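Local coordinates for protein polyhedrin (Antheraea mylitta cypovirus 4, PDB 5A9C) that builds the crystalline matrix of viral polyhedra, the occlusion bodies that probably shelter virus particles, in an engineered form lacking the base domain, at residues 28-32 with 130-134; 36-42 with 53-59; 58-62 with 159-163; 192-198 with 207-211. One frame throughout, in Å; residues are numbered along the deposited sequence.

Contact 1: residues 28-32 with 130-134; sequences NTAPY and GHLSR
The imidazole of H131 stands between the side chains of N28 and Y32 and meets each with one ring nitrogen. With chi1 at 66°, CG of H131 sits between its backbone N and carbonyl carbon, and the nitrogen-bearing edge of the ring faces residues 28-32. ND1 pairs with Y32 OH at 3.0 Å; either group could be the donor. NE2 gives a weak, bent bond to N28 OD1, 3.3 Å long with an angle of 146°. The amide plane of N28 is turned 71° from the imidazole, and its OD1 also accepts from the backbone N of A212. This is where the C-terminal end of helix 15-29 and its short 3-10 extension meet the loop that enters strand 133-139 of the six-stranded antiparallel sheet. L132 packs beside these polar groups. Its CD2 lies 3.7 Å from P31 CB, the two side chains crossing at about a right angle. The same methyl lies 3.5 Å from Y32 CE2, approaching that ring obliquely. The other methyl, CD1, is 3.9 Å from N28 O. D211 fixes the loop backbone: OD2 accepts from H131 N and OD1 from L132 N.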
loop_
_atom_site.group_PDB
_atom_site.type_symbol
_atom_site.label_atom_id
_atom_site.label_comp_id
_atom_site.label_asym_id
_atom_site.label_seq_id
_atom_site.Cartn_x
_atom_site.Cartn_y
_atom_site.Cartn_z
ATOM N N ASN A 28 -30.338 -4.882 1.988
ATOM C CA ASN A 28 -29.861 -5.838 0.993
ATOM C C ASN A 28 -29.429 -5.177 -0.311
ATOM O O ASN A 28 -28.694 -5.767 -1.098
ATOM C CB ASN A 28 -30.933 -6.893 0.701
ATOM C CG ASN A 28 -30.995 -7.974 1.760
ATOM O OD1 ASN A 28 -29.969 -8.514 2.171
ATOM N ND2 ASN A 28 -32.200 -8.294 2.209
ATOM N N THR A 29 -29.893 -3.951 -0.532
ATOM C CA THR A 29 -29.664 -3.254 -1.793
ATOM C C THR A 29 -28.588 -2.174 -1.690
ATOM O O THR A 29 -27.916 -1.863 -2.671
ATOM C CB THR A 29 -30.972 -2.613 -2.311
ATOM O OG1 THR A 29 -31.974 -3.626 -2.452
ATOM C CG2 THR A 29 -30.746 -1.940 -3.660
ATOM N N ALA A 30 -28.428 -1.602 -0.501
ATOM C CA ALA A 30 -27.448 -0.537 -0.293
ATOM C C ALA A 30 -26.036 -0.894 -0.779
ATOM O O ALA A 30 -25.328 -0.041 -1.310
ATOM C CB ALA A 30 -27.424 -0.103 1.172
ATOM N N PRO A 31 -25.615 -2.156 -0.594
ATOM C CA PRO A 31 -24.267 -2.522 -1.046
ATOM C C PRO A 31 -24.065 -2.430 -2.562
ATOM O O PRO A 31 -22.925 -2.512 -3.018
ATOM C CB PRO A 31 -24.130 -3.977 -0.582
ATOM C CG PRO A 31 -25.052 -4.080 0.588
ATOM C CD PRO A 31 -26.224 -3.218 0.225
ATOM N N TYR A 32 -25.140 -2.264 -3.326
ATOM C CA TYR A 32 -25.024 -2.218 -4.783
ATOM C C TYR A 32 -24.885 -0.799 -5.325
ATOM O O TYR A 32 -24.686 -0.608 -6.523
ATOM C CB TYR A 32 -26.198 -2.941 -5.452
ATOM C CG TYR A 32 -26.222 -4.425 -5.169
ATOM C CD1 TYR A 32 -25.477 -5.310 -5.936
ATOM C CD2 TYR A 32 -26.987 -4.940 -4.131
ATOM C CE1 TYR A 32 -25.496 -6.667 -5.679
ATOM C CE2 TYR A 32 -27.013 -6.293 -3.867
ATOM C CZ TYR A 32 -26.265 -7.152 -4.642
ATOM O OH TYR A 32 -26.287 -8.500 -4.382
ATOM N N GLY A 130 -25.428 -16.467 -0.034
ATOM C CA GLY A 130 -26.418 -15.412 -0.147
ATOM C C GLY A 130 -26.171 -14.618 -1.413
ATOM O O GLY A 130 -25.155 -14.816 -2.079
ATOM N N HIS A 131 -27.085 -13.717 -1.759
ATOM C CA HIS A 131 -26.903 -12.935 -2.977
ATOM C C HIS A 131 -25.713 -11.983 -2.837
ATOM O O HIS A 131 -25.092 -11.597 -3.825
ATOM C CB HIS A 131 -28.191 -12.193 -3.369
ATOM C CG HIS A 131 -28.601 -11.122 -2.405
ATOM N ND1 HIS A 131 -28.139 -9.825 -2.492
ATOM C CD2 HIS A 131 -29.443 -11.149 -1.344
ATOM C CE1 HIS A 131 -28.673 -9.103 -1.521
ATOM N NE2 HIS A 131 -29.467 -9.884 -0.810
ATOM N N LEU A 132 -25.382 -11.634 -1.598
ATOM C CA LEU A 132 -24.303 -10.690 -1.325
ATOM C C LEU A 132 -22.966 -11.353 -1.008
ATOM O O LEU A 132 -21.944 -10.674 -0.926
ATOM C CB LEU A 132 -24.690 -9.774 -0.159
ATOM C CG LEU A 132 -25.628 -8.603 -0.467
ATOM C CD1 LEU A 132 -26.167 -7.997 0.817
ATOM C CD2 LEU A 132 -24.915 -7.550 -1.306
ATOM N N SER A 133 -22.958 -12.670 -0.833
ATOM C CA SER A 133 -21.787 -13.315 -0.244
ATOM C C SER A 133 -21.345 -14.618 -0.903
ATOM O O SER A 133 -22.170 -15.423 -1.336
ATOM C CB SER A 133 -22.035 -13.572 1.245
ATOM O OG SER A 133 -22.285 -12.367 1.945
ATOM N N ARG A 134 -20.029 -14.811 -0.964
ATOM C CA ARG A 134 -19.435 -16.095 -1.325
ATOM C C ARG A 134 -18.356 -16.449 -0.302
ATOM O O ARG A 134 -17.784 -15.566 0.336
ATOM C CB ARG A 134 -18.810 -16.038 -2.723
ATOM C CG ARG A 134 -19.748 -15.607 -3.833
ATOM C CD ARG A 134 -20.821 -16.642 -4.091
ATOM N NE ARG A 134 -21.503 -16.403 -5.358
ATOM C CZ ARG A 134 -22.559 -15.608 -5.505
ATOM N NH1 ARG A 134 -23.064 -14.959 -4.462
ATOM N NH2 ARG A 134 -23.108 -15.460 -6.705
#

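Contact 2: residues 36-42 with 53-59; sequences AMMRVVV and AFDYVFP
M38 and F58 interlock on one face of the sheet. F58 has chi1 at 61°, which places its ring over M38. CB of M38 rests on that ring in a CH-pi contact, 3.9 Å from the centroid. The M38 chain then bends at its last torsion, and CE comes to 3.3 Å from F58 CE2. V40 CG2 fits against the ring edge, 3.6 Å from CE1 of F58. Strands 38-45 and 51-58 form an antiparallel beta hairpin within the six-stranded sheet, between strands 81-87 and 176-182. Three hydrogen-bonded pairs, M38-F58, V40-Y56 and V42-F54, each close with two backbone bonds. The other face carries R39, V41, D55 and V57. There the extended arm of R39 runs beside V57, with CG 3.7 Å from CG1 of V57. Its guanidinium grips D55 side-on in a salt bridge: NE reaches OD1 at 3.0 Å, and NH2 reaches OD2 at 2.7 Å. The two flat groups are nearly coplanar, 27° apart. Y191 OH is a second partner of OD2. Just before strand 38-45, M37 bends at chi2 and chi3, and its CE tucks against the V57-F58 backbone, 3.7 Å from V57 CB. W110 of the second subunit packs on R39.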
loop_
_atom_site.group_PDB
_atom_site.type_symbol
_atom_site.label_atom_id
_atom_site.label_comp_id
_atom_site.label_asym_id
_atom_site.label_seq_id
_atom_site.Cartn_x
_atom_site.Cartn_y
_atom_site.Cartn_z
ATOM N N ALA A 36 -20.645 2.105 -2.456
ATOM C CA ALA A 36 -20.890 1.226 -1.323
ATOM C C ALA A 36 -19.602 0.541 -0.891
ATOM O O ALA A 36 -18.650 0.429 -1.668
ATOM C CB ALA A 36 -21.953 0.187 -1.670
ATOM N N MET A 37 -19.575 0.090 0.356
ATOM C CA MET A 37 -18.439 -0.658 0.861
ATOM C C MET A 37 -18.583 -2.140 0.549
ATOM O O MET A 37 -19.690 -2.681 0.524
ATOM C CB MET A 37 -18.283 -0.447 2.369
ATOM C CG MET A 37 -17.970 0.987 2.761
ATOM S SD MET A 37 -16.394 1.567 2.102
ATOM C CE MET A 37 -15.257 0.569 3.056
ATOM N N MET A 38 -17.452 -2.786 0.289
ATOM C CA MET A 38 -17.394 -4.235 0.195
ATOM C C MET A 38 -16.602 -4.748 1.388
ATOM O O MET A 38 -15.904 -3.981 2.054
ATOM C CB MET A 38 -16.737 -4.671 -1.117
ATOM C CG MET A 38 -17.620 -4.489 -2.343
ATOM S SD MET A 38 -16.707 -4.672 -3.888
ATOM C CE MET A 38 -15.718 -3.181 -3.847
ATOM N N ARG A 39 -16.716 -6.038 1.674
ATOM C CA ARG A 39 -16.015 -6.595 2.817
ATOM C C ARG A 39 -15.478 -7.977 2.510
ATOM O O ARG A 39 -16.234 -8.897 2.195
ATOM C CB ARG A 39 -16.928 -6.641 4.045
ATOM C CG ARG A 39 -16.186 -6.896 5.349
ATOM C CD ARG A 39 -17.084 -6.625 6.539
ATOM N NE ARG A 39 -16.345 -6.618 7.796
ATOM C CZ ARG A 39 -16.835 -6.154 8.941
ATOM N NH1 ARG A 39 -18.063 -5.651 8.982
ATOM N NH2 ARG A 39 -16.097 -6.183 10.042
ATOM N N VAL A 40 -14.161 -8.112 2.594
ATOM C CA VAL A 40 -13.512 -9.398 2.394
ATOM C C VAL A 40 -12.761 -9.758 3.661
ATOM O O VAL A 40 -12.033 -8.935 4.216
ATOM C CB VAL A 40 -12.541 -9.365 1.201
ATOM C CG1 VAL A 40 -11.733 -10.654 1.133
ATOM C CG2 VAL A 40 -13.307 -9.158 -0.091
ATOM N N VAL A 41 -12.961 -10.982 4.132
ATOM C CA VAL A 41 -12.287 -11.438 5.333
ATOM C C VAL A 41 -11.575 -12.755 5.084
ATOM O O VAL A 41 -12.148 -13.689 4.517
ATOM C CB VAL A 41 -13.267 -11.608 6.505
ATOM C CG1 VAL A 41 -12.510 -11.976 7.774
ATOM C CG2 VAL A 41 -14.082 -10.331 6.708
ATOM N N VAL A 42 -10.318 -12.819 5.508
ATOM C CA VAL A 42 -9.549 -14.049 5.449
ATOM C C VAL A 42 -9.414 -14.600 6.865
ATOM O O VAL A 42 -8.740 -14.008 7.710
ATOM C CB VAL A 42 -8.150 -13.811 4.849
ATOM C CG1 VAL A 42 -7.375 -15.123 4.765
ATOM C CG2 VAL A 42 -8.263 -13.162 3.475
ATOM N N ALA A 53 -8.206 -13.340 11.975
ATOM C CA ALA A 53 -8.947 -12.794 10.849
ATOM C C ALA A 53 -8.283 -11.546 10.284
ATOM O O ALA A 53 -7.883 -10.650 11.026
ATOM C CB ALA A 53 -10.385 -12.491 11.260
ATOM N N PHE A 54 -8.151 -11.512 8.962
ATOM C CA PHE A 54 -7.732 -10.310 8.256
ATOM C C PHE A 54 -8.954 -9.724 7.561
ATOM O O PHE A 54 -9.407 -10.236 6.535
ATOM C CB PHE A 54 -6.621 -10.631 7.256
ATOM C CG PHE A 54 -5.410 -11.255 7.888
ATOM C CD1 PHE A 54 -5.355 -12.621 8.110
ATOM C CD2 PHE A 54 -4.341 -10.473 8.295
ATOM C CE1 PHE A 54 -4.250 -13.197 8.706
ATOM C CE2 PHE A 54 -3.235 -11.044 8.891
ATOM C CZ PHE A 54 -3.189 -12.407 9.097
ATOM N N ASP A 55 -9.481 -8.651 8.141
ATOM C CA ASP A 55 -10.775 -8.096 7.763
ATOM C C ASP A 55 -10.609 -6.796 6.980
ATOM O O ASP A 55 -10.147 -5.793 7.523
ATOM C CB ASP A 55 -11.584 -7.838 9.033
ATOM C CG ASP A 55 -13.032 -7.497 8.755
ATOM O OD1 ASP A 55 -13.369 -7.169 7.601
ATOM O OD2 ASP A 55 -13.829 -7.553 9.712
ATOM N N TYR A 56 -10.991 -6.819 5.705
ATOM C CA TYR A 56 -10.816 -5.665 4.829
ATOM C C TYR A 56 -12.157 -5.073 4.410
ATOM O O TYR A 56 -13.026 -5.783 3.910
ATOM C CB TYR A 56 -10.035 -6.049 3.568
ATOM C CG TYR A 56 -8.704 -6.721 3.828
ATOM C CD1 TYR A 56 -8.619 -8.098 3.966
ATOM C CD2 TYR A 56 -7.535 -5.976 3.930
ATOM C CE1 TYR A 56 -7.410 -8.721 4.199
ATOM C CE2 TYR A 56 -6.317 -6.586 4.167
ATOM C CZ TYR A 56 -6.261 -7.962 4.301
ATOM O OH TYR A 56 -5.056 -8.579 4.536
ATOM N N VAL A 57 -12.321 -3.772 4.616
ATOM C CA VAL A 57 -13.440 -3.051 4.022
ATOM C C VAL A 57 -12.904 -2.034 3.020
ATOM O O VAL A 57 -11.896 -1.374 3.274
ATOM C CB VAL A 57 -14.346 -2.382 5.076
ATOM C CG1 VAL A 57 -14.933 -3.436 6.003
ATOM C CG2 VAL A 57 -13.580 -1.340 5.876
ATOM N N PHE A 58 -13.582 -1.925 1.882
ATOM C CA PHE A 58 -13.082 -1.161 0.742
ATOM C C PHE A 58 -14.216 -0.915 -0.245
ATOM O O PHE A 58 -15.093 -1.762 -0.402
ATOM C CB PHE A 58 -11.975 -1.950 0.043
ATOM C CG PHE A 58 -12.431 -3.282 -0.487
ATOM C CD1 PHE A 58 -12.586 -4.365 0.365
ATOM C CD2 PHE A 58 -12.723 -3.446 -1.830
ATOM C CE1 PHE A 58 -13.015 -5.589 -0.115
ATOM C CE2 PHE A 58 -13.149 -4.669 -2.318
ATOM C CZ PHE A 58 -13.294 -5.743 -1.457
ATOM N N PRO A 59 -14.198 0.241 -0.922
ATOM C CA PRO A 59 -15.295 0.630 -1.816
ATOM C C PRO A 59 -15.179 0.178 -3.277
ATOM O O PRO A 59 -16.212 0.064 -3.938
ATOM C CB PRO A 59 -15.259 2.156 -1.751
ATOM C CG PRO A 59 -13.821 2.470 -1.531
ATOM C CD PRO A 59 -13.283 1.363 -0.647
#

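Contact 3: residues 58-62 with 159-163; sequences FPDYL and NRFNG
R160 reaches across to P59 and D60 from a type I beta turn, N159 to N162, in the loop before helix 165-172. N159 opens this turn and also makes an Asx turn, its OD1 accepting from the backbone N of F161. N159 itself is poorly ordered. CB of R160 points toward residues 58-62. The chi1 of 66° swings CG back over its neighbour, where it lies 3.7 Å above one face of the F161 ring, offset toward the rim. CD comes next and passes 3.2 Å from D60 OD1. The chain bends here, at chi3. NE is further from the same oxygen, at 3.9 Å, and CZ is about as far. The tip does the binding. NH1 donates to D60 OD1 at 2.9 Å with an angle of 140°, and the pair is a salt bridge. Guanidinium and carboxylate planes are 77° apart; OD1 is tilted out of the guanidinium plane and is met on its anti side. P59 O lies near the guanidinium plane, 3.1 Å from NH1. D60 also packs on T169 and N172 of helix 165-172, and its backbone N donates to N173 OD1. F161 extends the contact beside the arginine, and A167 of the third subunit packs on it. Its ring turns an edge to the start of strand 61-66. CZ of F161 lies 3.9 Å from D60 O, and CE1 of F161 lies 4.0 Å from Y61 CD2.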
loop_
_atom_site.group_PDB
_atom_site.type_symbol
_atom_site.label_atom_id
_atom_site.label_comp_id
_atom_site.label_asym_id
_atom_site.label_seq_id
_atom_site.Cartn_x
_atom_site.Cartn_y
_atom_site.Cartn_z
ATOM N N PHE A 58 -13.582 -1.925 1.882
ATOM C CA PHE A 58 -13.082 -1.161 0.742
ATOM C C PHE A 58 -14.216 -0.915 -0.245
ATOM O O PHE A 58 -15.093 -1.762 -0.402
ATOM C CB PHE A 58 -11.975 -1.950 0.043
ATOM C CG PHE A 58 -12.431 -3.282 -0.487
ATOM C CD1 PHE A 58 -12.586 -4.365 0.365
ATOM C CD2 PHE A 58 -12.723 -3.446 -1.830
ATOM C CE1 PHE A 58 -13.015 -5.589 -0.115
ATOM C CE2 PHE A 58 -13.149 -4.669 -2.318
ATOM C CZ PHE A 58 -13.294 -5.743 -1.457
ATOM N N PRO A 59 -14.198 0.241 -0.922
ATOM C CA PRO A 59 -15.295 0.630 -1.816
ATOM C C PRO A 59 -15.179 0.178 -3.277
ATOM O O PRO A 59 -16.212 0.064 -3.938
ATOM C CB PRO A 59 -15.259 2.156 -1.751
ATOM C CG PRO A 59 -13.821 2.470 -1.531
ATOM C CD PRO A 59 -13.283 1.363 -0.647
ATOM N N ASP A 60 -13.971 -0.067 -3.777
ATOM C CA ASP A 60 -13.807 -0.310 -5.213
ATOM C C ASP A 60 -13.084 -1.607 -5.571
ATOM O O ASP A 60 -13.566 -2.387 -6.395
ATOM C CB ASP A 60 -13.108 0.879 -5.873
ATOM C CG ASP A 60 -13.949 2.139 -5.831
ATOM O OD1 ASP A 60 -15.087 2.108 -6.344
ATOM O OD2 ASP A 60 -13.470 3.154 -5.286
ATOM N N TYR A 61 -11.921 -1.829 -4.970
ATOM C CA TYR A 61 -11.154 -3.036 -5.249
ATOM C C TYR A 61 -10.206 -3.368 -4.109
ATOM O O TYR A 61 -9.793 -2.496 -3.342
ATOM C CB TYR A 61 -10.372 -2.899 -6.561
ATOM C CG TYR A 61 -9.357 -1.781 -6.545
ATOM C CD1 TYR A 61 -8.056 -2.003 -6.106
ATOM C CD2 TYR A 61 -9.701 -0.500 -6.953
ATOM C CE1 TYR A 61 -7.127 -0.978 -6.080
ATOM C CE2 TYR A 61 -8.779 0.530 -6.931
ATOM C CZ TYR A 61 -7.495 0.286 -6.492
ATOM O OH TYR A 61 -6.576 1.311 -6.470
ATOM N N LEU A 62 -9.865 -4.644 -4.006
ATOM C CA LEU A 62 -8.962 -5.109 -2.972
ATOM C C LEU A 62 -7.941 -6.071 -3.560
ATOM O O LEU A 62 -8.305 -7.059 -4.198
ATOM C CB LEU A 62 -9.748 -5.804 -1.859
ATOM C CG LEU A 62 -8.924 -6.504 -0.776
ATOM C CD1 LEU A 62 -8.190 -5.491 0.093
ATOM C CD2 LEU A 62 -9.815 -7.395 0.076
ATOM N N ASN A 159 -18.740 2.066 -16.262
ATOM C CA ASN A 159 -17.871 1.314 -15.366
ATOM C C ASN A 159 -16.904 2.226 -14.618
ATOM O O ASN A 159 -16.293 3.117 -15.209
ATOM C CB ASN A 159 -17.093 0.252 -16.148
ATOM C CG ASN A 159 -16.418 -0.760 -15.244
ATOM O OD1 ASN A 159 -16.267 -0.536 -14.043
ATOM N ND2 ASN A 159 -16.006 -1.884 -15.819
ATOM N N ARG A 160 -16.768 1.999 -13.315
ATOM C CA ARG A 160 -15.903 2.825 -12.477
ATOM C C ARG A 160 -14.430 2.647 -12.835
ATOM O O ARG A 160 -13.571 3.387 -12.355
ATOM C CB ARG A 160 -16.129 2.509 -10.995
ATOM C CG ARG A 160 -15.713 1.109 -10.580
ATOM C CD ARG A 160 -16.115 0.826 -9.142
ATOM N NE ARG A 160 -17.561 0.678 -8.999
ATOM C CZ ARG A 160 -18.191 0.586 -7.833
ATOM N NH1 ARG A 160 -17.503 0.636 -6.700
ATOM N NH2 ARG A 160 -19.510 0.450 -7.798
ATOM N N PHE A 161 -14.144 1.660 -13.679
ATOM C CA PHE A 161 -12.779 1.399 -14.118
ATOM C C PHE A 161 -12.541 1.923 -15.533
ATOM O O PHE A 161 -11.455 1.760 -16.090
ATOM C CB PHE A 161 -12.467 -0.098 -14.053
ATOM C CG PHE A 161 -12.471 -0.661 -12.659
ATOM C CD1 PHE A 161 -11.428 -0.393 -11.787
ATOM C CD2 PHE A 161 -13.509 -1.469 -12.225
ATOM C CE1 PHE A 161 -11.426 -0.911 -10.507
ATOM C CE2 PHE A 161 -13.511 -1.992 -10.943
ATOM C CZ PHE A 161 -12.469 -1.712 -10.084
ATOM N N ASN A 162 -13.561 2.553 -16.108
ATOM C CA ASN A 162 -13.473 3.073 -17.471
ATOM C C ASN A 162 -13.138 4.560 -17.545
ATOM O O ASN A 162 -13.648 5.364 -16.764
ATOM C CB ASN A 162 -14.773 2.804 -18.237
ATOM C CG ASN A 162 -14.754 1.478 -18.972
ATOM O OD1 ASN A 162 -13.693 0.972 -19.339
ATOM N ND2 ASN A 162 -15.935 0.913 -19.201
ATOM N N GLY A 163 -12.275 4.908 -18.494
ATOM C CA GLY A 163 -11.965 6.290 -18.815
ATOM C C GLY A 163 -11.838 7.258 -17.654
ATOM O O GLY A 163 -10.863 7.210 -16.903
#

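Contact 4: residues 192-198 with 207-211; sequences AKMAHIA and VASSD
A208 fills the tightest part of this contact. Its CB points into the bend between helix 185-195 and the chain that follows it. There it meets I197 O at only 3.0 Å and A192 CB at 3.7 Å. Close by, A198 CA makes a nearly straight CA-H...O contact with A208 O, 3.3 Å long with an angle of 170° at the hydrogen. S210 closes the buried end. Its OG donates to H196 O at 2.7 Å, from above the carbonyl plane and not along a lone pair. That carbonyl also accepts from W110 NE1 of the second subunit, and S210 OG has a further partner in S133 OG. H196 O thus has two donors, one from each of two subunits. The outer side is looser. K193 is exposed, and its chain runs past V207 O, extended as far as CE. The bend at chi4 brings NZ close to V207 O, but the modelled separation is too short for the bond to be trusted in detail. The ring of H196 leads away from residues 207-211, and H196 packs on D109 of the second subunit. S209 OG accepts from D211 N in an ST turn and also bonds to A129 O. The central feature is the helix end: H196 has positive phi, and I197 N bonds back to A192 O while H196 N bonds weakly to K193 O, a Schellman motif.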
loop_
_atom_site.group_PDB
_atom_site.type_symbol
_atom_site.label_atom_id
_atom_site.label_comp_id
_atom_site.label_asym_id
_atom_site.label_seq_id
_atom_site.Cartn_x
_atom_site.Cartn_y
_atom_site.Cartn_z
ATOM N N ALA A 192 -18.870 -13.223 12.803
ATOM C CA ALA A 192 -19.345 -13.242 11.424
ATOM C C ALA A 192 -20.836 -12.933 11.326
ATOM O O ALA A 192 -21.265 -12.193 10.444
ATOM C CB ALA A 192 -19.033 -14.584 10.769
ATOM N N LYS A 193 -21.629 -13.505 12.228
ATOM C CA LYS A 193 -23.062 -13.223 12.245
ATOM C C LYS A 193 -23.343 -11.740 12.483
ATOM O O LYS A 193 -24.172 -11.139 11.802
ATOM C CB LYS A 193 -23.773 -14.059 13.313
ATOM C CG LYS A 193 -23.851 -15.549 13.007
ATOM C CD LYS A 193 -24.603 -16.282 14.112
ATOM C CE LYS A 193 -24.325 -17.781 14.096
ATOM N NZ LYS A 193 -24.911 -18.455 12.910
ATOM N N MET A 194 -22.655 -11.151 13.455
ATOM C CA MET A 194 -22.909 -9.756 13.805
ATOM C C MET A 194 -22.312 -8.778 12.795
ATOM O O MET A 194 -22.777 -7.649 12.677
ATOM C CB MET A 194 -22.410 -9.449 15.220
ATOM C CG MET A 194 -23.196 -10.152 16.327
ATOM S SD MET A 194 -24.968 -9.779 16.330
ATOM C CE MET A 194 -25.629 -11.191 15.441
ATOM N N ALA A 195 -21.292 -9.220 12.065
ATOM C CA ALA A 195 -20.678 -8.399 11.024
ATOM C C ALA A 195 -21.366 -8.576 9.671
ATOM O O ALA A 195 -21.019 -7.904 8.695
ATOM C CB ALA A 195 -19.188 -8.713 10.906
ATOM N N HIS A 196 -22.343 -9.474 9.622
ATOM C CA HIS A 196 -23.090 -9.764 8.398
ATOM C C HIS A 196 -22.167 -10.183 7.261
ATOM O O HIS A 196 -22.191 -9.592 6.178
ATOM C CB HIS A 196 -23.935 -8.556 7.978
ATOM C CG HIS A 196 -24.393 -7.714 9.127
ATOM N ND1 HIS A 196 -25.279 -8.174 10.080
ATOM C CD2 HIS A 196 -24.085 -6.445 9.484
ATOM C CE1 HIS A 196 -25.496 -7.224 10.972
ATOM N NE2 HIS A 196 -24.780 -6.165 10.634
ATOM N N ILE A 197 -21.346 -11.199 7.512
ATOM C CA ILE A 197 -20.425 -11.707 6.499
ATOM C C ILE A 197 -20.472 -13.230 6.435
ATOM O O ILE A 197 -20.729 -13.894 7.435
ATOM C CB ILE A 197 -18.973 -11.267 6.771
ATOM C CG1 ILE A 197 -18.557 -11.662 8.188
ATOM C CG2 ILE A 197 -18.809 -9.764 6.530
ATOM C CD1 ILE A 197 -17.119 -11.328 8.523
ATOM N N ALA A 198 -20.220 -13.782 5.255
ATOM C CA ALA A 198 -20.243 -15.226 5.083
ATOM C C ALA A 198 -19.165 -15.901 5.919
ATOM O O ALA A 198 -18.050 -15.392 6.041
ATOM C CB ALA A 198 -20.069 -15.590 3.617
ATOM N N VAL A 207 -22.875 -20.652 8.127
ATOM C CA VAL A 207 -23.489 -20.252 9.390
ATOM C C VAL A 207 -23.605 -18.739 9.560
ATOM O O VAL A 207 -24.082 -18.260 10.588
ATOM C CB VAL A 207 -22.729 -20.846 10.591
ATOM C CG1 VAL A 207 -22.843 -22.366 10.584
ATOM C CG2 VAL A 207 -21.270 -20.417 10.560
ATOM N N ALA A 208 -23.164 -17.994 8.553
ATOM C CA ALA A 208 -23.318 -16.545 8.551
ATOM C C ALA A 208 -23.476 -16.034 7.126
ATOM O O ALA A 208 -22.983 -16.645 6.177
ATOM C CB ALA A 208 -22.134 -15.873 9.240
ATOM N N SER A 209 -24.172 -14.913 6.978
ATOM C CA SER A 209 -24.464 -14.376 5.658
ATOM C C SER A 209 -24.669 -12.871 5.730
ATOM O O SER A 209 -24.985 -12.332 6.788
ATOM C CB SER A 209 -25.717 -15.045 5.084
ATOM O OG SER A 209 -26.084 -14.476 3.840
ATOM N N SER A 210 -24.488 -12.199 4.597
ATOM C CA SER A 210 -24.729 -10.764 4.513
ATOM C C SER A 210 -26.202 -10.464 4.265
ATOM O O SER A 210 -26.664 -9.355 4.515
ATOM C CB SER A 210 -23.884 -10.148 3.398
ATOM O OG SER A 210 -22.506 -10.341 3.649
ATOM N N ASP A 211 -26.930 -11.460 3.767
ATOM C CA ASP A 211 -28.341 -11.296 3.420
ATOM C C ASP A 211 -29.228 -11.038 4.636
ATOM O O ASP A 211 -29.233 -11.817 5.592
ATOM C CB ASP A 211 -28.854 -12.533 2.678
ATOM C CG ASP A 211 -28.283 -12.660 1.284
ATOM O OD1 ASP A 211 -27.267 -11.995 0.987
ATOM O OD2 ASP A 211 -28.851 -13.433 0.481
#

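Contact 2 is the core of the set, a buried hairpin pairing within the main sheet. Contacts 1 and 4 are only partly buried. They meet through S133 and S210 and through the D211 carboxylate, so the ends of helices 15-29 and 185-195 are joined through the loops at 130-134 and 207-211. I197 of contact 4 packs on R39 and V41 of contact 2. Contact 3 continues from contact 2 through F58 and P59. It is also buried, although its centre is about 17 Å from the chain centre. Contacts 2 and 3 both hold an arginine-aspartate salt bridge, side-on through two nitrogens in contact 2 and through NH1 alone in contact 3. Histidine and serine bonds mark contacts 1 and 4.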